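PDB 4IUS: GCN5-related N-acetyltransferase, which probably transfers an acyl group, most likely acetyl from acetyl-coenzyme A, to an acceptor substrate that is not firmly identified. Local coordinates for residues 107-112 with 213-218; 8-13 with 222-227; 209-214 with 239-244; 163-166 with 171-174; 177-180 with 186-189. The protein carries 1 engineered substitution. One frame throughout, in Å; residues are numbered along the deposited sequence.

Overall arrangement
All five contacts lie in or against one mixed sheet. Strand 171-179 lies between strands 161-168 and 185-193; interaction 4 is its pairing with the first, interaction 5 with the second, their centres about 15 Å apart. Strand 222-225 runs beside 185-193, and interaction 2 covers its Leu-222 and Trp-224 with helix 6-19; a bound ethanediol lies between interactions 2 and 5. On the other side of the sheet, helix 202-216 supplies interactions 1 and 3, whose centres are about 6 Å apart, with Val-109 CG1 packed 3.5 Å from Tyr-241 CZ. Interaction 5 meets that helix too, through Trp-178 and Thr-186 on Ala-214. Interaction 4 lies farthest from interaction 2, about 24 Å between centres.

Interaction 1. Residues 107-112 with 213-218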
loop_
_atom_site.group_PDB
_atom_site.type_symbol
_atom_site.label_atom_id
_atom_site.label_comp_id
_atom_site.label_asym_id
_atom_site.label_seq_id
_atom_site.Cartn_x
_atom_site.Cartn_y
_atom_site.Cartn_z
ATOM N N LEU A 107 9.848 2.181 0.758
ATOM C CA LEU A 107 10.523 3.374 1.235
ATOM C C LEU A 107 9.796 3.870 2.472
ATOM O O LEU A 107 8.580 3.745 2.567
ATOM C CB LEU A 107 10.521 4.476 0.199
ATOM C CG LEU A 107 10.980 4.150 -1.255
ATOM C CD1 LEU A 107 11.008 5.419 -2.128
ATOM C CD2 LEU A 107 12.237 3.354 -1.362
ATOM N N ALA A 108 10.518 4.363 3.458
ATOM C CA ALA A 108 9.896 4.771 4.710
ATOM C C ALA A 108 10.479 6.069 5.247
ATOM O O ALA A 108 11.619 6.413 4.936
ATOM C CB ALA A 108 9.928 3.668 5.782
ATOM N N VAL A 109 9.713 6.736 6.097
ATOM C CA VAL A 109 10.163 7.977 6.712
ATOM C C VAL A 109 9.470 8.107 8.083
ATOM O O VAL A 109 8.342 7.633 8.313
ATOM C CB VAL A 109 9.851 9.226 5.828
ATOM C CG1 VAL A 109 8.332 9.542 5.775
ATOM C CG2 VAL A 109 10.645 10.446 6.313
ATOM N N GLU A 110 10.168 8.759 9.006
ATOM C CA GLU A 110 9.656 9.042 10.356
ATOM C C GLU A 110 9.469 10.567 10.495
ATOM O O GLU A 110 10.051 11.331 9.714
ATOM C CB GLU A 110 10.629 8.563 11.411
ATOM C CG GLU A 110 10.682 7.046 11.478
ATOM C CD GLU A 110 11.505 6.513 12.642
ATOM O OE1 GLU A 110 12.631 7.011 12.873
ATOM O OE2 GLU A 110 11.033 5.571 13.324
ATOM N N PRO A 111 8.674 10.986 11.488
ATOM C CA PRO A 111 8.295 12.425 11.493
ATOM C C PRO A 111 9.427 13.451 11.472
ATOM O O PRO A 111 9.334 14.484 10.786
ATOM C CB PRO A 111 7.434 12.519 12.765
ATOM C CG PRO A 111 6.796 11.178 12.858
ATOM C CD PRO A 111 7.846 10.210 12.430
ATOM N N GLY A 112 10.476 13.185 12.225
ATOM C CA GLY A 112 11.587 14.119 12.361
ATOM C C GLY A 112 12.412 14.228 11.091
ATOM O O GLY A 112 13.232 15.122 10.970
ATOM N N GLN A 213 0.324 15.133 7.142
ATOM C CA GLN A 213 -0.942 15.034 7.819
ATOM C C GLN A 213 -1.147 13.712 8.564
ATOM O O GLN A 213 -1.696 13.685 9.682
ATOM C CB GLN A 213 -2.082 15.308 6.818
ATOM C CG GLN A 213 -2.031 16.695 6.182
ATOM C CD GLN A 213 -1.855 17.765 7.228
ATOM O OE1 GLN A 213 -2.678 17.899 8.125
ATOM N NE2 GLN A 213 -0.728 18.495 7.164
ATOM N N ALA A 214 -0.669 12.614 7.992
ATOM C CA ALA A 214 -0.725 11.345 8.674
ATOM C C ALA A 214 -0.010 11.428 10.029
ATOM O O ALA A 214 -0.486 10.897 11.018
ATOM C CB ALA A 214 -0.120 10.236 7.799
ATOM N N PHE A 215 1.140 12.120 10.060
ATOM C CA PHE A 215 1.874 12.300 11.312
ATOM C C PHE A 215 1.211 13.310 12.250
ATOM O O PHE A 215 1.133 13.077 13.464
ATOM C CB PHE A 215 3.269 12.794 11.004
ATOM C CG PHE A 215 4.187 11.819 10.280
ATOM C CD1 PHE A 215 4.047 10.450 10.376
ATOM C CD2 PHE A 215 5.228 12.282 9.527
ATOM C CE1 PHE A 215 4.949 9.594 9.761
ATOM C CE2 PHE A 215 6.132 11.428 8.906
ATOM C CZ PHE A 215 5.994 10.093 9.031
ATOM N N GLU A 216 0.771 14.437 11.716
ATOM C CA GLU A 216 0.289 15.548 12.557
ATOM C C GLU A 216 -1.109 15.356 13.074
ATOM O O GLU A 216 -1.391 15.723 14.213
ATOM C CB GLU A 216 0.338 16.856 11.791
ATOM C CG GLU A 216 1.724 17.387 11.542
ATOM C CD GLU A 216 1.748 18.790 10.899
ATOM O OE1 GLU A 216 0.669 19.368 10.541
ATOM O OE2 GLU A 216 2.878 19.309 10.770
ATOM N N VAL A 217 -2.014 14.866 12.223
ATOM C CA VAL A 217 -3.400 14.648 12.637
ATOM C C VAL A 217 -3.810 13.165 12.696
ATOM O O VAL A 217 -4.730 12.819 13.416
ATOM C CB VAL A 217 -4.413 15.458 11.786
ATOM C CG1 VAL A 217 -4.199 16.959 11.985
ATOM C CG2 VAL A 217 -4.359 15.081 10.314
ATOM N N GLY A 218 -3.116 12.297 11.974
ATOM C CA GLY A 218 -3.464 10.871 11.952
ATOM C C GLY A 218 -2.876 10.027 13.063
ATOM O O GLY A 218 -3.245 8.873 13.219
#
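The ring of Phe-215 carries Pro-111 squarely on one face. Pro-111 CG stands 3.6 Å from the ring centroid and only 8° off the normal, a CH-pi contact, while the methyl CG2 of Thr-211, one turn earlier in the helix, lies beneath the opposite face toward its rim. At the edge, near the ring plane, the backbone oxygen of Val-109 approaches CZ of Phe-215 at 3.5 Å, where a weakly positive aromatic hydrogen can face it. Pro-111 CA also comes within 3.5 Å of Phe-215 CE2, so the proline spreads over much of the ring and crosses it at about a right angle. Proline suits this place: its rigid ring offers slightly polarised C-H groups to the pi cloud. The valine meets the ring more loosely, Val-109 CG1 to Phe-215 CZ being 4.0 Å. Phe-215 reaches this position because CG is anti to its own carbonyl carbon (chi1 -67°), which sends the ring off the helix toward the sheet, where it also touches Ala-223. A flat phenylalanine fits between proline and sheet with no polar group to satisfy. Here the last turn of helix 202-216 is joined to the chain leaving strand 99-109, part of the helix-on-sheet layering of the alpha/beta GNAT fold.

Interaction 2. Residues 8-13 with 222-227; sequences ARIASA and LAWLTP. With EDO (1,2-ethanediol), chain E.
Ile-10 lays its CG2 methyl over the indole of Trp-224, 3.7 Å from the centroid of the five-membered ring and 12° off its normal, a CH-pi contact. The beta-branched side chain suits the spot: with CG2 anti to the backbone N, one branch covers the ring while the other runs along the indole's base, Ile-10 CG1 meeting Leu-222 CD2 at 4.1 Å. Arg-9 runs out fully extended, passing the leucine in the opposite direction, and a face of its guanidinium rests on Leu-222, Arg-9 NH1 being 3.8 Å from Leu-222 CB. Its NH2 is hydrogen-bonded to Thr-221 OG1 and Asp-183 O, which probably anchors the charged end while the flat group covers an apolar neighbour. In the indole plane, Trp-224 NE1 donates to O1 of the ethanediol at 3.1 Å and 153°; ethanediol O2 in turn gives a bond of 3.0 Å to Ala-13 O. A leucine in place of Trp-224 would probably leave Ile-10 CG2 without its aromatic face and ethanediol O1 without its N-H donor. Apolar contact thus holds helix 6-19 across the strand, while indole N-H and helix carbonyl hold a small diol, probably from the crystallisation liquor.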
loop_
_atom_site.group_PDB
_atom_site.type_symbol
_atom_site.label_atom_id
_atom_site.label_comp_id
_atom_site.label_asym_id
_atom_site.label_seq_id
_atom_site.Cartn_x
_atom_site.Cartn_y
_atom_site.Cartn_z
ATOM N N ALA A 8 9.369 -6.303 9.597
ATOM C CA ALA A 8 8.347 -7.010 10.355
ATOM C C ALA A 8 7.281 -6.066 10.895
ATOM O O ALA A 8 6.100 -6.422 10.888
ATOM C CB ALA A 8 8.959 -7.852 11.488
ATOM N N ARG A 9 7.682 -4.867 11.357
ATOM C CA ARG A 9 6.704 -3.903 11.848
ATOM C C ARG A 9 5.731 -3.525 10.727
ATOM O O ARG A 9 4.515 -3.464 10.949
ATOM C CB ARG A 9 7.425 -2.694 12.379
ATOM C CG ARG A 9 6.461 -1.690 12.964
ATOM C CD ARG A 9 7.142 -0.468 13.511
ATOM N NE ARG A 9 6.139 0.505 13.919
ATOM C CZ ARG A 9 6.403 1.782 14.114
ATOM N NH1 ARG A 9 7.626 2.270 13.935
ATOM N NH2 ARG A 9 5.411 2.597 14.409
ATOM N N ILE A 10 6.250 -3.264 9.529
ATOM C CA ILE A 10 5.427 -2.871 8.409
ATOM C C ILE A 10 4.513 -4.016 7.994
ATOM O O ILE A 10 3.291 -3.835 7.820
ATOM C CB ILE A 10 6.268 -2.407 7.226
ATOM C CG1 ILE A 10 6.903 -1.035 7.582
ATOM C CG2 ILE A 10 5.439 -2.319 5.949
ATOM C CD1 ILE A 10 7.940 -0.565 6.572
ATOM N N ALA A 11 5.045 -5.230 7.892
ATOM C CA ALA A 11 4.214 -6.380 7.496
ATOM C C ALA A 11 3.098 -6.625 8.507
ATOM O O ALA A 11 1.960 -6.929 8.146
ATOM C CB ALA A 11 5.078 -7.615 7.303
ATOM N N SER A 12 3.417 -6.542 9.783
ATOM C CA SER A 12 2.451 -6.762 10.833
ATOM C C SER A 12 1.343 -5.692 10.815
ATOM O O SER A 12 0.174 -6.004 11.000
ATOM C CB SER A 12 3.123 -6.812 12.217
ATOM O OG SER A 12 3.892 -7.986 12.388
ATOM N N ALA A 13 1.730 -4.445 10.596
ATOM C CA ALA A 13 0.772 -3.362 10.518
ATOM C C ALA A 13 -0.112 -3.515 9.289
ATOM O O ALA A 13 -1.329 -3.217 9.363
ATOM C CB ALA A 13 1.477 -2.015 10.506
ATOM N N LEU A 222 5.256 6.234 11.716
ATOM C CA LEU A 222 6.035 5.701 10.610
ATOM C C LEU A 222 5.166 5.726 9.346
ATOM O O LEU A 222 3.993 5.267 9.429
ATOM C CB LEU A 222 6.516 4.255 10.893
ATOM C CG LEU A 222 7.337 3.578 9.807
ATOM C CD1 LEU A 222 8.676 4.259 9.586
ATOM C CD2 LEU A 222 7.516 2.077 10.109
ATOM N N ALA A 223 5.690 6.184 8.194
ATOM C CA ALA A 223 4.978 6.150 6.920
ATOM C C ALA A 223 5.828 5.393 5.938
ATOM O O ALA A 223 7.037 5.557 5.930
ATOM C CB ALA A 223 4.696 7.560 6.392
ATOM N N TRP A 224 5.197 4.564 5.101
ATOM C CA TRP A 224 5.891 3.868 4.053
ATOM C C TRP A 224 5.117 3.955 2.773
ATOM O O TRP A 224 3.912 4.199 2.765
ATOM C CB TRP A 224 6.205 2.418 4.410
ATOM C CG TRP A 224 5.013 1.543 4.536
ATOM C CD1 TRP A 224 4.202 1.363 5.649
ATOM C CD2 TRP A 224 4.401 0.759 3.491
ATOM N NE1 TRP A 224 3.170 0.503 5.359
ATOM C CE2 TRP A 224 3.256 0.094 4.080
ATOM C CE3 TRP A 224 4.694 0.533 2.136
ATOM C CZ2 TRP A 224 2.448 -0.774 3.342
ATOM C CZ3 TRP A 224 3.849 -0.324 1.407
ATOM C CH2 TRP A 224 2.767 -0.951 1.989
ATOM N N LEU A 225 5.824 3.794 1.669
ATOM C CA LEU A 225 5.225 3.723 0.338
ATOM C C LEU A 225 6.050 2.872 -0.584
ATOM O O LEU A 225 7.202 2.561 -0.297
ATOM C CB LEU A 225 5.026 5.090 -0.268
ATOM C CG LEU A 225 6.230 5.978 -0.489
ATOM C CD1 LEU A 225 6.965 5.604 -1.801
ATOM C CD2 LEU A 225 5.839 7.461 -0.483
ATOM N N THR A 226 5.405 2.419 -1.651
ATOM C CA THR A 226 6.118 1.832 -2.739
ATOM C C THR A 226 5.959 2.726 -3.975
ATOM O O THR A 226 4.891 3.248 -4.221
ATOM C CB THR A 226 5.704 0.378 -2.957
ATOM O OG1 THR A 226 6.640 -0.173 -3.863
ATOM C CG2 THR A 226 4.315 0.243 -3.544
ATOM N N PRO A 227 7.050 2.992 -4.709
ATOM C CA PRO A 227 7.066 3.996 -5.773
ATOM C C PRO A 227 6.681 3.467 -7.123
ATOM O O PRO A 227 6.629 2.263 -7.310
ATOM C CB PRO A 227 8.564 4.390 -5.844
ATOM C CG PRO A 227 9.275 3.172 -5.458
ATOM C CD PRO A 227 8.410 2.515 -4.416
HETATM C C1 EDO E . -0.623 0.459 6.782
HETATM O O1 EDO E . 0.479 -0.425 6.507
HETATM C C2 EDO E . -1.205 0.103 8.145
HETATM O O2 EDO E . -2.345 -0.771 8.014
#

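Interaction 3. Residues 209-214 with 239-244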
loop_
_atom_site.group_PDB
_atom_site.type_symbol
_atom_site.label_atom_id
_atom_site.label_comp_id
_atom_site.label_asym_id
_atom_site.label_seq_id
_atom_site.Cartn_x
_atom_site.Cartn_y
_atom_site.Cartn_z
ATOM N N TYR A 209 2.796 16.286 1.763
ATOM C CA TYR A 209 1.725 16.860 2.566
ATOM C C TYR A 209 0.821 15.793 3.149
ATOM O O TYR A 209 0.428 15.885 4.300
ATOM C CB TYR A 209 0.917 17.894 1.725
ATOM C CG TYR A 209 -0.065 18.686 2.538
ATOM C CD1 TYR A 209 0.367 19.632 3.466
ATOM C CD2 TYR A 209 -1.433 18.516 2.355
ATOM C CE1 TYR A 209 -0.556 20.317 4.209
ATOM C CE2 TYR A 209 -2.344 19.223 3.112
ATOM C CZ TYR A 209 -1.882 20.121 4.053
ATOM O OH TYR A 209 -2.803 20.858 4.809
ATOM N N ALA A 210 0.555 14.725 2.393
ATOM C CA ALA A 210 -0.209 13.592 2.916
ATOM C C ALA A 210 0.552 12.916 4.088
ATOM O O ALA A 210 -0.027 12.607 5.132
ATOM C CB ALA A 210 -0.515 12.548 1.858
ATOM N N THR A 211 1.866 12.733 3.902
ATOM C CA THR A 211 2.685 12.142 4.953
ATOM C C THR A 211 2.617 13.030 6.208
ATOM O O THR A 211 2.450 12.549 7.333
ATOM C CB THR A 211 4.141 11.944 4.509
ATOM O OG1 THR A 211 4.168 11.189 3.311
ATOM C CG2 THR A 211 4.921 11.179 5.572
ATOM N N GLN A 212 2.783 14.336 5.997
ATOM C CA GLN A 212 2.763 15.265 7.104
ATOM C C GLN A 212 1.451 15.218 7.844
ATOM O O GLN A 212 1.433 15.233 9.073
ATOM C CB GLN A 212 2.999 16.675 6.588
ATOM C CG GLN A 212 3.098 17.720 7.684
ATOM C CD GLN A 212 3.279 19.090 7.118
ATOM O OE1 GLN A 212 2.436 19.561 6.382
ATOM N NE2 GLN A 212 4.420 19.682 7.374
ATOM N N GLN A 213 0.324 15.133 7.142
ATOM C CA GLN A 213 -0.942 15.034 7.819
ATOM C C GLN A 213 -1.147 13.712 8.564
ATOM O O GLN A 213 -1.696 13.685 9.682
ATOM C CB GLN A 213 -2.082 15.308 6.818
ATOM C CG GLN A 213 -2.031 16.695 6.182
ATOM C CD GLN A 213 -1.855 17.765 7.228
ATOM O OE1 GLN A 213 -2.678 17.899 8.125
ATOM N NE2 GLN A 213 -0.728 18.495 7.164
ATOM N N ALA A 214 -0.669 12.614 7.992
ATOM C CA ALA A 214 -0.725 11.345 8.674
ATOM C C ALA A 214 -0.010 11.428 10.029
ATOM O O ALA A 214 -0.486 10.897 11.018
ATOM C CB ALA A 214 -0.120 10.236 7.799
ATOM N N LEU A 239 12.155 14.059 0.030
ATOM C CA LEU A 239 11.205 14.207 1.098
ATOM C C LEU A 239 11.626 13.559 2.418
ATOM O O LEU A 239 10.928 13.660 3.431
ATOM C CB LEU A 239 9.869 13.575 0.677
ATOM C CG LEU A 239 9.327 13.999 -0.706
ATOM C CD1 LEU A 239 7.955 13.363 -0.911
ATOM C CD2 LEU A 239 9.266 15.491 -0.860
ATOM N N GLY A 240 12.768 12.844 2.393
ATOM C CA GLY A 240 13.271 12.119 3.536
ATOM C C GLY A 240 13.015 10.620 3.494
ATOM O O GLY A 240 13.487 9.921 4.375
ATOM N N TYR A 241 12.263 10.127 2.520
ATOM C CA TYR A 241 12.028 8.688 2.422
ATOM C C TYR A 241 13.312 7.979 2.018
ATOM O O TYR A 241 14.069 8.463 1.161
ATOM C CB TYR A 241 10.962 8.420 1.355
ATOM C CG TYR A 241 9.513 8.559 1.812
ATOM C CD1 TYR A 241 8.838 7.492 2.308
ATOM C CD2 TYR A 241 8.835 9.755 1.682
ATOM C CE1 TYR A 241 7.549 7.614 2.758
ATOM C CE2 TYR A 241 7.516 9.877 2.094
ATOM C CZ TYR A 241 6.871 8.814 2.626
ATOM O OH TYR A 241 5.559 8.847 3.056
ATOM N N GLU A 242 13.495 6.800 2.582
ATOM C CA GLU A 242 14.648 5.965 2.277
ATOM C C GLU A 242 14.189 4.528 2.108
ATOM O O GLU A 242 13.268 4.089 2.782
ATOM C CB GLU A 242 15.663 5.997 3.411
ATOM C CG GLU A 242 16.260 7.350 3.706
ATOM C CD GLU A 242 17.194 7.223 4.878
ATOM O OE1 GLU A 242 18.219 6.559 4.686
ATOM O OE2 GLU A 242 16.882 7.727 5.999
ATOM N N PRO A 243 14.901 3.783 1.259
ATOM C CA PRO A 243 14.570 2.344 1.129
ATOM C C PRO A 243 14.840 1.598 2.412
ATOM O O PRO A 243 15.922 1.748 2.983
ATOM C CB PRO A 243 15.455 1.863 -0.018
ATOM C CG PRO A 243 16.510 2.853 -0.093
ATOM C CD PRO A 243 16.012 4.176 0.386
ATOM N N LYS A 244 13.890 0.793 2.869
ATOM C CA LYS A 244 14.009 0.074 4.119
ATOM C C LYS A 244 13.630 -1.409 4.026
ATOM O O LYS A 244 13.974 -2.167 4.928
ATOM C CB LYS A 244 13.161 0.747 5.196
ATOM C CG LYS A 244 13.713 2.091 5.660
ATOM C CD LYS A 244 14.989 1.957 6.485
ATOM C CE LYS A 244 15.597 3.251 6.870
ATOM N NZ LYS A 244 16.810 2.872 7.635
#
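One hydrogen bond carries the contact between Tyr-241 and Thr-211: the phenol OH donates to Thr-211 OG1 over 2.7 Å. The acceptor lies at the edge of the ring and in its plane, and the two side chains approach from opposite directions. Thr-211 OG1 sits beside its own backbone N (chi1 -54°), within range of the carbonyl of Thr-207 one turn back, to which it is also hydrogen-bonded. Threonine therefore suits a buried helix position, since its hydroxyl can receive from the phenol while giving to the helix. Tyrosine suits too, its ring fitting apolar neighbours while the hydroxyl finds a polar partner. Van der Waals contact adds little beyond Thr-211 CG2, 3.5 Å from Tyr-241 OH. In the backbone, Gly-240 has a positive phi of 102°, where a side chain would press on the preceding carbonyl oxygen; this turn leads the chain to Tyr-241. Replacing Tyr-241 by a phenylalanine would probably leave Thr-211 OG1 without its donor and the helix without its polar tie to this ring. The tyrosine precedes strand 242-251 and packs its ring against strands 99-109 and 222-225, touching Val-109, Ala-223 and Leu-225, then meets Val-188 of strand 185-193 next to helix 202-216.

Interaction 4. Residues 163-166 with 171-174; sequences AVLI and VPVA
Ile-166 and Ala-174 face each other with their side chains on the same side of the sheet, CB to CB 4.0 Å. The alanine is small enough to leave the isoleucine room to reach on toward Ala-206 of helix 202-216. On the other side, Leu-165 lies aslant against Pro-172, its CD1 4.0 Å from Pro-172 CG, and both meet helix 131-141. The leucine gets there with CG anti to its carbonyl carbon (chi1 -68°). The two short segments cross steeply, 109° between their directions, yet three bonds hold them. Ile-166 N gives a nearly straight bond of 2.9 Å to Ala-174 O, approaching from above the carbonyl plane. Ile-166 O is gripped twice: by Val-173 N at 2.8 Å and 179°, and less directly by Ala-174 N at 3.3 Å. Two consecutive residues, Val-173 and Ala-174, thus oppose one isoleucine: a classic beta bulge in the hairpin of strands 161-168 and 171-179, a hairpin in the GNAT sheet with only strand 123-127 beyond strand 161-168.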
loop_
_atom_site.group_PDB
_atom_site.type_symbol
_atom_site.label_atom_id
_atom_site.label_comp_id
_atom_site.label_asym_id
_atom_site.label_seq_id
_atom_site.Cartn_x
_atom_site.Cartn_y
_atom_site.Cartn_z
ATOM N N ALA A 163 -6.880 11.815 2.706
ATOM C CA ALA A 163 -6.265 12.189 1.456
ATOM C C ALA A 163 -6.061 13.690 1.420
ATOM O O ALA A 163 -6.650 14.412 2.212
ATOM C CB ALA A 163 -7.054 11.680 0.245
ATOM N N VAL A 164 -5.280 14.137 0.440
ATOM C CA VAL A 164 -4.999 15.561 0.238
ATOM C C VAL A 164 -5.151 15.898 -1.247
ATOM O O VAL A 164 -4.968 15.036 -2.098
ATOM C CB VAL A 164 -3.583 15.957 0.752
ATOM C CG1 VAL A 164 -3.400 15.511 2.201
ATOM C CG2 VAL A 164 -2.476 15.465 -0.171
ATOM N N LEU A 165 -5.467 17.150 -1.503
ATOM C CA LEU A 165 -5.421 17.706 -2.842
ATOM C C LEU A 165 -4.444 18.857 -2.865
ATOM O O LEU A 165 -4.470 19.754 -2.008
ATOM C CB LEU A 165 -6.826 18.208 -3.246
ATOM C CG LEU A 165 -7.865 17.088 -3.450
ATOM C CD1 LEU A 165 -9.257 17.685 -3.645
ATOM C CD2 LEU A 165 -7.509 16.161 -4.617
ATOM N N ILE A 166 -3.610 18.846 -3.894
ATOM C CA ILE A 166 -2.741 19.960 -4.248
ATOM C C ILE A 166 -3.465 20.718 -5.355
ATOM O O ILE A 166 -3.910 20.097 -6.343
ATOM C CB ILE A 166 -1.367 19.478 -4.741
ATOM C CG1 ILE A 166 -0.661 18.638 -3.719
ATOM C CG2 ILE A 166 -0.510 20.627 -5.248
ATOM C CD1 ILE A 166 -0.366 19.348 -2.455
ATOM N N VAL A 171 -7.657 24.901 -8.348
ATOM C CA VAL A 171 -8.154 23.720 -9.039
ATOM C C VAL A 171 -7.284 22.522 -8.605
ATOM O O VAL A 171 -6.054 22.568 -8.748
ATOM C CB VAL A 171 -8.067 23.898 -10.580
ATOM C CG1 VAL A 171 -8.510 22.617 -11.308
ATOM C CG2 VAL A 171 -8.821 25.143 -11.034
ATOM N N PRO A 172 -7.916 21.421 -8.192
ATOM C CA PRO A 172 -7.110 20.243 -7.823
ATOM C C PRO A 172 -6.391 19.645 -8.985
ATOM O O PRO A 172 -7.002 19.366 -10.018
ATOM C CB PRO A 172 -8.132 19.261 -7.265
ATOM C CG PRO A 172 -9.298 20.079 -6.901
ATOM C CD PRO A 172 -9.337 21.250 -7.840
ATOM N N VAL A 173 -5.094 19.448 -8.827
ATOM C CA VAL A 173 -4.230 18.915 -9.875
ATOM C C VAL A 173 -3.361 17.720 -9.465
ATOM O O VAL A 173 -2.780 17.070 -10.327
ATOM C CB VAL A 173 -3.339 19.987 -10.542
ATOM C CG1 VAL A 173 -4.187 21.071 -11.218
ATOM C CG2 VAL A 173 -2.383 20.612 -9.528
ATOM N N ALA A 174 -3.274 17.463 -8.159
ATOM C CA ALA A 174 -2.464 16.328 -7.676
ATOM C C ALA A 174 -3.042 15.877 -6.356
ATOM O O ALA A 174 -3.770 16.616 -5.689
ATOM C CB ALA A 174 -0.989 16.659 -7.534
#

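Interaction 5. Residues 177-180 with 186-189; sequences AWTA and TEVA
The antiparallel hairpin of strands 171-179 and 185-193 is joined here near its turn, with Thr-179 and Thr-186 adding side-chain bonds to the backbone ladder. Ala-177 and Ala-189 form a hydrogen-bonded pair: Ala-177 N to Ala-189 O and Ala-189 N to Ala-177 O are both 2.9 Å. Next along, Trp-178 and Val-188 make a non-hydrogen-bonded pair with their CA atoms 4.4 Å apart. Beyond it the ladder changes. Thr-179 N still gives to Glu-187 O at 2.9 Å, but Glu-187 N turns to the hydroxyl Thr-179 OG1 at 3.0 Å, with a nearly linear angle of 171°. That hydroxyl is placed by a chi1 of 65°, between its backbone N and carbonyl carbon. The carbonyl of Thr-179 is taken up in its turn by Thr-186 OG1, which donates to Thr-179 O over 2.8 Å. In the GNAT fold this hairpin lies in the middle of the sheet, strand 185-193 running parallel to strand 222-225. Thr-186 OG1 also lies at the edge of the Trp-178 indole, near its plane, and 3.4 Å from Trp-178 CB. The broad indole suits the face toward helix 202-216, where it packs on Ala-214 and Gln-213 while its NE1 is hydrogen-bonded to Pro-158 O. The ethanediol held by Trp-224 NE1 comes within about 3 Å (nearest atoms) of the Thr-179 side chain.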
loop_
_atom_site.group_PDB
_atom_site.type_symbol
_atom_site.label_atom_id
_atom_site.label_comp_id
_atom_site.label_asym_id
_atom_site.label_seq_id
_atom_site.Cartn_x
_atom_site.Cartn_y
_atom_site.Cartn_z
ATOM N N ALA A 177 -2.774 9.943 -0.595
ATOM C CA ALA A 177 -3.631 9.466 0.492
ATOM C C ALA A 177 -2.799 8.694 1.493
ATOM O O ALA A 177 -1.679 8.223 1.167
ATOM C CB ALA A 177 -4.694 8.545 -0.107
ATOM N N TRP A 178 -3.344 8.541 2.698
ATOM C CA TRP A 178 -2.735 7.681 3.698
ATOM C C TRP A 178 -3.783 6.696 4.210
ATOM O O TRP A 178 -4.962 7.008 4.324
ATOM C CB TRP A 178 -2.119 8.495 4.860
ATOM C CG TRP A 178 -3.073 9.212 5.793
ATOM C CD1 TRP A 178 -3.549 8.757 6.995
ATOM C CD2 TRP A 178 -3.587 10.568 5.648
ATOM N NE1 TRP A 178 -4.346 9.686 7.571
ATOM C CE2 TRP A 178 -4.413 10.808 6.788
ATOM C CE3 TRP A 178 -3.503 11.550 4.665
ATOM C CZ2 TRP A 178 -5.090 11.997 6.959
ATOM C CZ3 TRP A 178 -4.181 12.759 4.861
ATOM C CH2 TRP A 178 -4.974 12.964 5.975
ATOM N N THR A 179 -3.335 5.493 4.530
ATOM C CA THR A 179 -4.187 4.484 5.061
ATOM C C THR A 179 -4.445 4.659 6.553
ATOM O O THR A 179 -3.699 5.336 7.244
ATOM C CB THR A 179 -3.629 3.059 4.824
ATOM O OG1 THR A 179 -2.411 2.943 5.571
ATOM C CG2 THR A 179 -3.383 2.800 3.360
ATOM N N ALA A 180 -5.513 4.024 7.034
ATOM C CA ALA A 180 -5.778 3.957 8.449
ATOM C C ALA A 180 -4.525 3.491 9.184
ATOM O O ALA A 180 -3.866 2.511 8.802
ATOM C CB ALA A 180 -6.930 3.010 8.714
ATOM N N THR A 186 1.374 3.959 8.832
ATOM C CA THR A 186 0.502 4.255 7.705
ATOM C C THR A 186 1.250 3.991 6.402
ATOM O O THR A 186 2.454 4.118 6.356
ATOM C CB THR A 186 -0.001 5.722 7.740
ATOM O OG1 THR A 186 -1.028 5.896 6.739
ATOM C CG2 THR A 186 1.116 6.726 7.507
ATOM N N GLU A 187 0.501 3.634 5.358
ATOM C CA GLU A 187 0.964 3.587 4.001
ATOM C C GLU A 187 0.489 4.823 3.266
ATOM O O GLU A 187 -0.711 5.113 3.300
ATOM C CB GLU A 187 0.474 2.328 3.297
ATOM C CG GLU A 187 1.025 2.255 1.872
ATOM C CD GLU A 187 0.461 1.161 0.983
ATOM O OE1 GLU A 187 -0.404 0.425 1.467
ATOM O OE2 GLU A 187 0.920 1.054 -0.188
ATOM N N VAL A 188 1.386 5.514 2.583
ATOM C CA VAL A 188 1.032 6.609 1.695
ATOM C C VAL A 188 0.924 6.011 0.292
ATOM O O VAL A 188 1.827 5.288 -0.163
ATOM C CB VAL A 188 2.045 7.763 1.773
ATOM C CG1 VAL A 188 1.751 8.806 0.719
ATOM C CG2 VAL A 188 1.993 8.384 3.167
ATOM N N ALA A 189 -0.200 6.249 -0.381
ATOM C CA ALA A 189 -0.503 5.625 -1.659
ATOM C C ALA A 189 -1.472 6.534 -2.390
ATOM O O ALA A 189 -1.744 7.651 -1.986
ATOM C CB ALA A 189 -1.094 4.213 -1.456
#